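Local coordinates for formate dehydrogenase subunit beta (Desulfovibrio gigas, PDB 1H0H), which carries electrons through three [4Fe-4S] clusters as the electron-transfer subunit of an enzyme that reversibly oxidises formate to carbon dioxide, at residues 1-9 with 195-203; 42-50 with 126-137. All coordinates share one frame; numbering follows the deposited sequence.

Contact 1. Residues 1-9 with 195-203; sequences SKGFFVDTT and VRVIFLTAH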
loop_
_atom_site.group_PDB
_atom_site.type_symbol
_atom_site.label_atom_id
_atom_site.label_comp_id
_atom_site.label_asym_id
_atom_site.label_seq_id
_atom_site.Cartn_x
_atom_site.Cartn_y
_atom_site.Cartn_z
ATOM N N SER B 1 -37.589 -20.980 0.576
ATOM C CA SER B 1 -36.957 -20.583 -0.708
ATOM C C SER B 1 -36.098 -19.342 -0.481
ATOM O O SER B 1 -36.363 -18.533 0.430
ATOM C CB SER B 1 -38.004 -20.328 -1.772
ATOM O OG SER B 1 -38.881 -19.270 -1.396
ATOM N N LYS B 2 -35.093 -19.192 -1.338
ATOM C CA LYS B 2 -34.074 -18.180 -1.185
ATOM C C LYS B 2 -34.220 -16.957 -2.067
ATOM O O LYS B 2 -34.994 -16.934 -3.012
ATOM C CB LYS B 2 -32.681 -18.801 -1.400
ATOM C CG LYS B 2 -32.439 -20.019 -0.527
ATOM C CD LYS B 2 -32.378 -19.667 0.960
ATOM C CE LYS B 2 -31.775 -20.852 1.717
ATOM N NZ LYS B 2 -31.856 -20.726 3.195
ATOM N N GLY B 3 -33.462 -15.927 -1.703
ATOM C CA GLY B 3 -33.440 -14.693 -2.446
ATOM C C GLY B 3 -32.150 -13.942 -2.208
ATOM O O GLY B 3 -31.318 -14.351 -1.394
ATOM N N PHE B 4 -32.011 -12.835 -2.920
ATOM C CA PHE B 4 -30.864 -11.957 -2.834
ATOM C C PHE B 4 -31.410 -10.550 -2.797
ATOM O O PHE B 4 -32.452 -10.241 -3.405
ATOM C CB PHE B 4 -30.018 -12.011 -4.128
ATOM C CG PHE B 4 -29.288 -13.316 -4.402
ATOM C CD1 PHE B 4 -29.973 -14.450 -4.799
ATOM C CD2 PHE B 4 -27.879 -13.370 -4.354
ATOM C CE1 PHE B 4 -29.266 -15.650 -5.104
ATOM C CE2 PHE B 4 -27.182 -14.546 -4.653
ATOM C CZ PHE B 4 -27.888 -15.700 -5.027
ATOM N N PHE B 5 -30.702 -9.675 -2.105
ATOM C CA PHE B 5 -30.964 -8.262 -2.223
ATOM C C PHE B 5 -29.636 -7.645 -2.678
ATOM O O PHE B 5 -28.633 -7.772 -1.992
ATOM C CB PHE B 5 -31.418 -7.621 -0.917
ATOM C CG PHE B 5 -31.412 -6.110 -0.960
ATOM C CD1 PHE B 5 -31.981 -5.432 -2.030
ATOM C CD2 PHE B 5 -30.799 -5.374 0.039
ATOM C CE1 PHE B 5 -31.978 -4.025 -2.085
ATOM C CE2 PHE B 5 -30.778 -3.975 -0.013
ATOM C CZ PHE B 5 -31.381 -3.307 -1.087
ATOM N N VAL B 6 -29.635 -7.010 -3.844
ATOM C CA VAL B 6 -28.429 -6.351 -4.335
ATOM C C VAL B 6 -28.602 -4.835 -4.242
ATOM O O VAL B 6 -29.405 -4.237 -4.962
ATOM C CB VAL B 6 -28.135 -6.757 -5.787
ATOM C CG1 VAL B 6 -26.785 -6.210 -6.229
ATOM C CG2 VAL B 6 -28.207 -8.294 -5.963
ATOM N N ASP B 7 -27.868 -4.207 -3.334
ATOM C CA ASP B 7 -27.984 -2.775 -3.151
ATOM C C ASP B 7 -26.892 -2.111 -3.973
ATOM O O ASP B 7 -25.765 -2.002 -3.495
ATOM C CB ASP B 7 -27.841 -2.440 -1.665
ATOM C CG ASP B 7 -28.014 -0.980 -1.370
ATOM O OD1 ASP B 7 -28.145 -0.175 -2.315
ATOM O OD2 ASP B 7 -28.020 -0.539 -0.203
ATOM N N THR B 8 -27.205 -1.693 -5.206
ATOM C CA THR B 8 -26.193 -1.061 -6.068
ATOM C C THR B 8 -25.633 0.222 -5.474
ATOM O O THR B 8 -24.524 0.649 -5.831
ATOM C CB THR B 8 -26.725 -0.772 -7.494
ATOM O OG1 THR B 8 -27.752 0.228 -7.429
ATOM C CG2 THR B 8 -27.396 -2.005 -8.106
ATOM N N THR B 9 -26.341 0.828 -4.529
ATOM C CA THR B 9 -25.813 2.063 -3.971
ATOM C C THR B 9 -24.581 1.797 -3.095
ATOM O O THR B 9 -23.889 2.727 -2.722
ATOM C CB THR B 9 -26.855 2.869 -3.161
ATOM O OG1 THR B 9 -27.152 2.210 -1.907
ATOM C CG2 THR B 9 -28.177 2.967 -3.901
ATOM N N VAL B 195 -39.046 -11.618 -9.160
ATOM C CA VAL B 195 -37.732 -12.258 -9.186
ATOM C C VAL B 195 -37.193 -12.566 -7.795
ATOM O O VAL B 195 -37.681 -12.038 -6.809
ATOM C CB VAL B 195 -36.705 -11.361 -9.916
ATOM C CG1 VAL B 195 -37.221 -11.012 -11.316
ATOM C CG2 VAL B 195 -36.445 -10.088 -9.134
ATOM N N ARG B 196 -36.175 -13.418 -7.723
ATOM C CA ARG B 196 -35.548 -13.710 -6.436
ATOM C C ARG B 196 -34.296 -12.862 -6.188
ATOM O O ARG B 196 -33.912 -12.630 -5.045
ATOM C CB ARG B 196 -35.225 -15.198 -6.309
ATOM C CG ARG B 196 -36.476 -16.068 -6.161
ATOM C CD ARG B 196 -36.166 -17.558 -6.230
ATOM N NE ARG B 196 -37.393 -18.316 -6.139
ATOM C CZ ARG B 196 -38.032 -18.530 -5.000
ATOM N NH1 ARG B 196 -37.516 -18.048 -3.883
ATOM N NH2 ARG B 196 -39.184 -19.214 -4.967
ATOM N N VAL B 197 -33.666 -12.398 -7.255
ATOM C CA VAL B 197 -32.535 -11.500 -7.119
ATOM C C VAL B 197 -33.071 -10.080 -7.274
ATOM O O VAL B 197 -33.354 -9.626 -8.397
ATOM C CB VAL B 197 -31.433 -11.795 -8.169
ATOM C CG1 VAL B 197 -30.252 -10.835 -7.998
ATOM C CG2 VAL B 197 -30.922 -13.220 -8.035
ATOM N N ILE B 198 -33.211 -9.369 -6.153
ATOM C CA ILE B 198 -33.819 -8.046 -6.177
ATOM C C ILE B 198 -32.797 -6.890 -6.146
ATOM O O ILE B 198 -32.123 -6.698 -5.129
ATOM C CB ILE B 198 -34.811 -7.865 -5.007
ATOM C CG1 ILE B 198 -35.860 -8.986 -4.972
ATOM C CG2 ILE B 198 -35.490 -6.468 -5.113
ATOM C CD1 ILE B 198 -36.712 -9.017 -3.671
ATOM N N PHE B 199 -32.670 -6.141 -7.246
ATOM C CA PHE B 199 -31.767 -4.979 -7.285
ATOM C C PHE B 199 -32.452 -3.670 -6.884
ATOM O O PHE B 199 -33.587 -3.388 -7.315
ATOM C CB PHE B 199 -31.187 -4.739 -8.666
ATOM C CG PHE B 199 -30.315 -5.835 -9.176
ATOM C CD1 PHE B 199 -30.877 -6.940 -9.784
ATOM C CD2 PHE B 199 -28.921 -5.728 -9.112
ATOM C CE1 PHE B 199 -30.084 -7.918 -10.300
ATOM C CE2 PHE B 199 -28.114 -6.718 -9.620
ATOM C CZ PHE B 199 -28.699 -7.827 -10.202
ATOM N N LEU B 200 -31.762 -2.894 -6.051
ATOM C CA LEU B 200 -32.168 -1.544 -5.720
ATOM C C LEU B 200 -31.310 -0.625 -6.558
ATOM O O LEU B 200 -30.085 -0.809 -6.619
ATOM C CB LEU B 200 -31.931 -1.226 -4.238
ATOM C CG LEU B 200 -32.094 0.250 -3.838
ATOM C CD1 LEU B 200 -33.530 0.732 -4.087
ATOM C CD2 LEU B 200 -31.739 0.500 -2.392
ATOM N N THR B 201 -31.942 0.320 -7.244
ATOM C CA THR B 201 -31.223 1.346 -7.990
ATOM C C THR B 201 -31.634 2.685 -7.448
ATOM O O THR B 201 -32.737 2.825 -6.912
ATOM C CB THR B 201 -31.481 1.272 -9.506
ATOM O OG1 THR B 201 -32.894 1.208 -9.789
ATOM C CG2 THR B 201 -30.881 0.008 -10.080
ATOM N N ALA B 202 -30.750 3.672 -7.573
ATOM C CA ALA B 202 -31.027 4.995 -7.051
ATOM C C ALA B 202 -31.638 5.914 -8.112
ATOM O O ALA B 202 -32.069 7.003 -7.805
ATOM C CB ALA B 202 -29.753 5.616 -6.468
ATOM N N HIS B 203 -31.649 5.456 -9.356
ATOM C CA HIS B 203 -32.173 6.231 -10.467
ATOM C C HIS B 203 -32.815 5.272 -11.449
ATOM O O HIS B 203 -32.794 4.065 -11.243
ATOM C CB HIS B 203 -31.031 6.978 -11.182
ATOM C CG HIS B 203 -30.083 7.649 -10.248
ATOM N ND1 HIS B 203 -30.226 8.959 -9.859
ATOM C CD2 HIS B 203 -28.997 7.175 -9.595
ATOM C CE1 HIS B 203 -29.259 9.273 -9.016
ATOM N NE2 HIS B 203 -28.498 8.207 -8.842
#

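Contact 2. Residues 42-50 with 126-137; sequences PDFNFHTYK and RKVAESNQMAKC. With SF4 (iron/sulfur cluster), chain M; SF4 (iron/sulfur cluster), chain N.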
loop_
_atom_site.group_PDB
_atom_site.type_symbol
_atom_site.label_atom_id
_atom_site.label_comp_id
_atom_site.label_asym_id
_atom_site.label_seq_id
_atom_site.Cartn_x
_atom_site.Cartn_y
_atom_site.Cartn_z
ATOM N N PRO B 42 -18.000 -7.445 -22.055
ATOM C CA PRO B 42 -19.076 -6.513 -22.427
ATOM C C PRO B 42 -20.451 -7.012 -22.040
ATOM O O PRO B 42 -21.378 -6.219 -21.866
ATOM C CB PRO B 42 -19.015 -6.490 -23.966
ATOM C CG PRO B 42 -17.755 -7.065 -24.318
ATOM C CD PRO B 42 -17.299 -7.997 -23.221
ATOM N N ASP B 43 -20.592 -8.325 -21.931
ATOM C CA ASP B 43 -21.907 -8.903 -21.724
ATOM C C ASP B 43 -21.753 -10.306 -21.169
ATOM O O ASP B 43 -20.659 -10.868 -21.144
ATOM C CB ASP B 43 -22.654 -8.912 -23.080
ATOM C CG ASP B 43 -24.163 -9.229 -22.954
ATOM O OD1 ASP B 43 -24.791 -8.936 -21.900
ATOM O OD2 ASP B 43 -24.811 -9.733 -23.904
ATOM N N PHE B 44 -22.845 -10.866 -20.671
ATOM C CA PHE B 44 -22.838 -12.251 -20.259
ATOM C C PHE B 44 -22.399 -13.149 -21.399
ATOM O O PHE B 44 -22.689 -12.867 -22.555
ATOM C CB PHE B 44 -24.271 -12.702 -19.969
ATOM C CG PHE B 44 -24.876 -12.102 -18.741
ATOM C CD1 PHE B 44 -24.326 -12.336 -17.494
ATOM C CD2 PHE B 44 -26.043 -11.370 -18.823
ATOM C CE1 PHE B 44 -24.913 -11.804 -16.337
ATOM C CE2 PHE B 44 -26.640 -10.853 -17.683
ATOM C CZ PHE B 44 -26.065 -11.095 -16.419
ATOM N N ASN B 45 -21.691 -14.228 -21.072
ATOM C CA ASN B 45 -21.400 -15.279 -22.057
ATOM C C ASN B 45 -21.506 -16.632 -21.348
ATOM O O ASN B 45 -21.755 -16.674 -20.124
ATOM C CB ASN B 45 -20.059 -15.075 -22.797
ATOM C CG ASN B 45 -18.876 -14.980 -21.856
ATOM O OD1 ASN B 45 -18.655 -15.871 -21.047
ATOM N ND2 ASN B 45 -18.081 -13.910 -21.990
ATOM N N PHE B 46 -21.359 -17.727 -22.096
ATOM C CA PHE B 46 -21.452 -19.082 -21.518
ATOM C C PHE B 46 -20.563 -19.271 -20.285
ATOM O O PHE B 46 -20.863 -20.097 -19.416
ATOM C CB PHE B 46 -21.113 -20.153 -22.591
ATOM C CG PHE B 46 -21.284 -21.578 -22.130
ATOM C CD1 PHE B 46 -22.548 -22.174 -22.084
ATOM C CD2 PHE B 46 -20.181 -22.328 -21.749
ATOM C CE1 PHE B 46 -22.692 -23.488 -21.671
ATOM C CE2 PHE B 46 -20.310 -23.632 -21.314
ATOM C CZ PHE B 46 -21.581 -24.214 -21.267
ATOM N N HIS B 47 -19.465 -18.523 -20.201
ATOM C CA HIS B 47 -18.517 -18.735 -19.107
ATOM C C HIS B 47 -18.533 -17.648 -18.053
ATOM O O HIS B 47 -17.690 -17.655 -17.144
ATOM C CB HIS B 47 -17.098 -18.805 -19.639
ATOM C CG HIS B 47 -16.874 -19.905 -20.617
ATOM N ND1 HIS B 47 -17.004 -21.235 -20.284
ATOM C CD2 HIS B 47 -16.513 -19.873 -21.920
ATOM C CE1 HIS B 47 -16.740 -21.978 -21.347
ATOM N NE2 HIS B 47 -16.424 -21.175 -22.347
ATOM N N THR B 48 -19.482 -16.731 -18.149
ATOM C CA THR B 48 -19.497 -15.556 -17.293
ATOM C C THR B 48 -20.906 -15.307 -16.794
ATOM O O THR B 48 -21.735 -14.762 -17.516
ATOM C CB THR B 48 -19.016 -14.361 -18.126
ATOM O OG1 THR B 48 -17.759 -14.666 -18.752
ATOM C CG2 THR B 48 -18.761 -13.156 -17.237
ATOM N N TYR B 49 -21.172 -15.686 -15.551
ATOM C CA TYR B 49 -22.499 -15.633 -14.995
ATOM C C TYR B 49 -22.736 -14.371 -14.187
ATOM O O TYR B 49 -23.866 -14.026 -13.897
ATOM C CB TYR B 49 -22.703 -16.776 -14.027
ATOM C CG TYR B 49 -22.364 -18.175 -14.472
ATOM C CD1 TYR B 49 -22.291 -18.535 -15.828
ATOM C CD2 TYR B 49 -22.141 -19.159 -13.516
ATOM C CE1 TYR B 49 -22.014 -19.832 -16.203
ATOM C CE2 TYR B 49 -21.863 -20.444 -13.888
ATOM C CZ TYR B 49 -21.794 -20.778 -15.228
ATOM O OH TYR B 49 -21.510 -22.088 -15.544
ATOM N N LYS B 50 -21.649 -13.723 -13.766
ATOM C CA LYS B 50 -21.744 -12.555 -12.899
ATOM C C LYS B 50 -20.926 -11.517 -13.620
ATOM O O LYS B 50 -19.760 -11.754 -13.958
ATOM C CB LYS B 50 -21.182 -12.893 -11.506
ATOM C CG LYS B 50 -21.297 -11.777 -10.455
ATOM C CD LYS B 50 -22.779 -11.423 -10.152
ATOM C CE LYS B 50 -22.907 -10.685 -8.838
ATOM N NZ LYS B 50 -24.276 -10.072 -8.584
ATOM N N ARG B 126 -26.827 -17.920 -21.851
ATOM C CA ARG B 126 -25.869 -17.879 -22.970
ATOM C C ARG B 126 -25.463 -19.270 -23.448
ATOM O O ARG B 126 -25.343 -20.190 -22.663
ATOM C CB ARG B 126 -24.632 -17.059 -22.576
ATOM C CG ARG B 126 -24.924 -15.596 -22.360
ATOM C CD ARG B 126 -25.199 -14.845 -23.633
ATOM N NE ARG B 126 -25.438 -13.421 -23.432
ATOM C CZ ARG B 126 -26.638 -12.890 -23.238
ATOM N NH1 ARG B 126 -27.725 -13.655 -23.174
ATOM N NH2 ARG B 126 -26.739 -11.590 -23.076
ATOM N N LYS B 127 -25.271 -19.400 -24.754
ATOM C CA LYS B 127 -24.931 -20.660 -25.378
ATOM C C LYS B 127 -23.432 -20.766 -25.642
ATOM O O LYS B 127 -22.811 -19.812 -26.088
ATOM C CB LYS B 127 -25.635 -20.741 -26.736
ATOM C CG LYS B 127 -25.601 -22.116 -27.385
ATOM C CD LYS B 127 -26.149 -22.062 -28.847
ATOM C CE LYS B 127 -25.134 -21.444 -29.828
ATOM N NZ LYS B 127 -24.045 -22.373 -30.273
ATOM N N VAL B 128 -22.868 -21.951 -25.413
ATOM C CA VAL B 128 -21.467 -22.194 -25.743
ATOM C C VAL B 128 -21.373 -22.272 -27.283
ATOM O O VAL B 128 -22.333 -22.662 -27.956
ATOM C CB VAL B 128 -20.989 -23.523 -25.138
ATOM C CG1 VAL B 128 -21.612 -24.691 -25.900
ATOM C CG2 VAL B 128 -19.460 -23.608 -25.127
ATOM N N ALA B 129 -20.230 -21.921 -27.847
ATOM C CA ALA B 129 -20.118 -21.895 -29.304
ATOM C C ALA B 129 -20.412 -23.214 -30.004
ATOM O O ALA B 129 -21.146 -23.263 -30.998
ATOM C CB ALA B 129 -18.719 -21.403 -29.718
ATOM N N GLU B 130 -19.837 -24.291 -29.493
ATOM C CA GLU B 130 -19.836 -25.533 -30.250
ATOM C C GLU B 130 -21.124 -26.391 -30.227
ATOM O O GLU B 130 -21.198 -27.399 -30.927
ATOM C CB GLU B 130 -18.609 -26.353 -29.831
ATOM C CG GLU B 130 -17.274 -25.632 -30.052
ATOM C CD GLU B 130 -16.918 -24.601 -28.976
ATOM O OE1 GLU B 130 -17.760 -24.301 -28.101
ATOM O OE2 GLU B 130 -15.780 -24.082 -29.009
ATOM N N SER B 131 -22.136 -25.985 -29.464
ATOM C CA SER B 131 -23.361 -26.767 -29.355
ATOM C C SER B 131 -24.472 -25.887 -28.820
ATOM O O SER B 131 -24.298 -24.667 -28.697
ATOM C CB SER B 131 -23.163 -27.951 -28.407
ATOM O OG SER B 131 -23.232 -27.546 -27.054
ATOM N N ASN B 132 -25.616 -26.499 -28.524
ATOM C CA ASN B 132 -26.750 -25.763 -27.985
ATOM C C ASN B 132 -26.730 -25.661 -26.472
ATOM O O ASN B 132 -27.669 -25.135 -25.882
ATOM C CB ASN B 132 -28.071 -26.388 -28.410
ATOM C CG ASN B 132 -28.408 -26.102 -29.837
ATOM O OD1 ASN B 132 -27.647 -25.449 -30.538
ATOM N ND2 ASN B 132 -29.558 -26.615 -30.298
ATOM N N GLN B 133 -25.680 -26.174 -25.844
ATOM C CA GLN B 133 -25.613 -26.102 -24.397
ATOM C C GLN B 133 -25.598 -24.673 -23.914
ATOM O O GLN B 133 -24.857 -23.847 -24.451
ATOM C CB GLN B 133 -24.375 -26.809 -23.855
ATOM C CG GLN B 133 -24.489 -27.103 -22.382
ATOM C CD GLN B 133 -23.393 -28.032 -21.894
ATOM O OE1 GLN B 133 -22.924 -28.896 -22.651
ATOM N NE2 GLN B 133 -23.003 -27.883 -20.638
ATOM N N MET B 134 -26.366 -24.408 -22.868
ATOM C CA MET B 134 -26.459 -23.077 -22.278
ATOM C C MET B 134 -26.145 -23.077 -20.781
ATOM O O MET B 134 -26.368 -24.061 -20.088
ATOM C CB MET B 134 -27.846 -22.499 -22.522
ATOM C CG MET B 134 -28.137 -22.159 -24.001
ATOM S SD MET B 134 -29.844 -21.596 -24.254
ATOM C CE MET B 134 -30.725 -23.092 -23.812
ATOM N N ALA B 135 -25.624 -21.965 -20.269
ATOM C CA ALA B 135 -25.329 -21.869 -18.843
ATOM C C ALA B 135 -25.538 -20.441 -18.371
ATOM O O ALA B 135 -25.666 -19.534 -19.187
ATOM C CB ALA B 135 -23.899 -22.365 -18.531
ATOM N N LYS B 136 -25.591 -20.269 -17.055
ATOM C CA LYS B 136 -25.835 -18.994 -16.394
ATOM C C LYS B 136 -25.649 -19.269 -14.902
ATOM O O LYS B 136 -25.315 -20.392 -14.514
ATOM C CB LYS B 136 -27.275 -18.518 -16.660
ATOM C CG LYS B 136 -28.317 -19.448 -16.057
ATOM C CD LYS B 136 -29.755 -18.855 -16.094
ATOM C CE LYS B 136 -30.724 -19.648 -15.169
ATOM N NZ LYS B 136 -30.282 -19.551 -13.702
ATOM N N CYS B 137 -25.832 -18.238 -14.074
ATOM C CA CYS B 137 -25.771 -18.344 -12.626
ATOM C C CYS B 137 -26.563 -19.545 -12.113
ATOM O O CYS B 137 -27.732 -19.737 -12.492
ATOM C CB CYS B 137 -26.370 -17.061 -12.041
ATOM S SG CYS B 137 -26.736 -17.078 -10.294
HETATM FE FE1 SF4 M . -23.149 -18.112 -7.431
HETATM FE FE2 SF4 M . -23.235 -15.366 -7.522
HETATM FE FE3 SF4 M . -24.811 -16.878 -9.227
HETATM FE FE4 SF4 M . -22.082 -16.750 -9.576
HETATM S S1 SF4 M . -23.614 -15.010 -9.678
HETATM S S2 SF4 M . -23.445 -18.595 -9.627
HETATM S S3 SF4 M . -21.293 -16.606 -7.516
HETATM S S4 SF4 M . -25.022 -16.933 -6.972
HETATM FE FE1 SF4 N . -33.824 -15.141 -17.451
HETATM FE FE2 SF4 N . -32.686 -16.195 -15.169
HETATM FE FE3 SF4 N . -35.432 -15.378 -15.218
HETATM FE FE4 SF4 N . -34.627 -17.600 -16.652
HETATM S S1 SF4 N . -34.650 -17.368 -14.294
HETATM S S2 SF4 N . -35.936 -16.022 -17.423
HETATM S S3 SF4 N . -32.452 -16.948 -17.312
HETATM S S4 SF4 N . -33.491 -14.017 -15.421
HETATM O O HOH W 1 -23.901 -17.341 -18.542
HETATM O O HOH W 2 -21.370 -17.467 -24.911
HETATM O O HOH W 3 -26.212 -15.495 -14.897
#

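Contact 1. Residues 1-9 with 195-203
The parallel strand pair at the middle of a four-stranded mixed sheet joins F4 and V6 of strand 2-7 to V197, I198 and F199 of strand 197-201, the two running only 16° from parallel. F4 and V6 carry the hydrogen bonding: F4 N donates to R196 O, I198 N to F4 O at 3.0 Å, V6 N to I198 O, and L200 N to V6 O, the last nearly straight at 171°. On its other side strand 2-7 pairs antiparallel with the outer strand 161-163.

On the face bearing F4, V6, V197 and F199, V6 CG2 stands over one face of F199, 4.2 Å from its centroid, and V6 CG1 meets it too, valine offering two methyls to one flat ring. V197 CG2 lies 3.6 Å from F4 CD1. F4 also belongs to the pocket of one [4Fe-4S] cluster, and F199 stacks on F68.

The opposite face turns toward helix 166-180. Here F5, its CG trans to the backbone N (chi1 168°), brings its ring edge to L200, with F5 CE1 3.5 Å from L200 CB, while the same ring touches M172 and A173 of the helix.

Polar side chains close both ends. The long, extended R196 carries its guanidinium back to the first strand, where R196 NH1 donates to K2 O at 2.9 Å within the guanidinium plane. At the other end, where regular pairing gives out, a threonine hydroxyl supplies a donor: T8 OG1 gives L200 O a 2.7 Å bond on a lone pair, beside a weaker one from T8 N. D7 OD1 accepts from T9 N, an Asx turn as the strand ends, and also from T9 OG1, while D7 OD2 pairs with R176.

Contact 2. Residues 42-50 with 126-137
F46, R126 and Y49 bury the most surface where loop 42-50 lies against the hairpin of strands 126-127 and 134-135. The broad ring of F46 covers the hairpin: V128 CB sits over its centre, 3.5 Å from the centroid, and A135 CB comes within 3.5 Å of F46 CE1, where a small methyl lets the ring approach closely.

R126 bends at chi2 (-72°) and uses its reach to grip the loop. R126 NE donates to F44 O at 2.9 Å from above the carbonyl plane, and R126 NH2 forms a salt bridge to D43 OD2 at 2.8 Å, with D123 as a second acidic partner. Its guanidinium face also rests against F44 CB.

Y49 lays one ring face over the K136 backbone, with K136 O above the ring centre. A water links Y49 O to C137 N. Here C137 SG binds FE3 of one [4Fe-4S] cluster at 2.2 Å, whereas the methylene part of K136 passes a second cluster and its NZ bonds V101 O and C137 O.

Y49 packs on C21 of helix 16-25, and on the hairpin's other side M134 touches helix 113-119 and strand 101-103.

How the contacts relate
Contact 1 is mostly core and contact 2 only partly buried; their centres lie about 22 Å apart, on opposite sides of the chain's centre. Regular parallel strand pairing dominates contact 1, with apolar side chains filling both faces and polar ones kept to the ends. Contact 2 joins an irregular loop to a short hairpin, so side-chain bonds from an arginine, aromatic packing and bridging waters replace strand pairing. The two share no strand, yet both reach the same cluster pocket: F4 lines it from the sheet, while K50 and the ligand C137 approach it from the loop and hairpin. Contact 2 additionally touches a second cluster through K136.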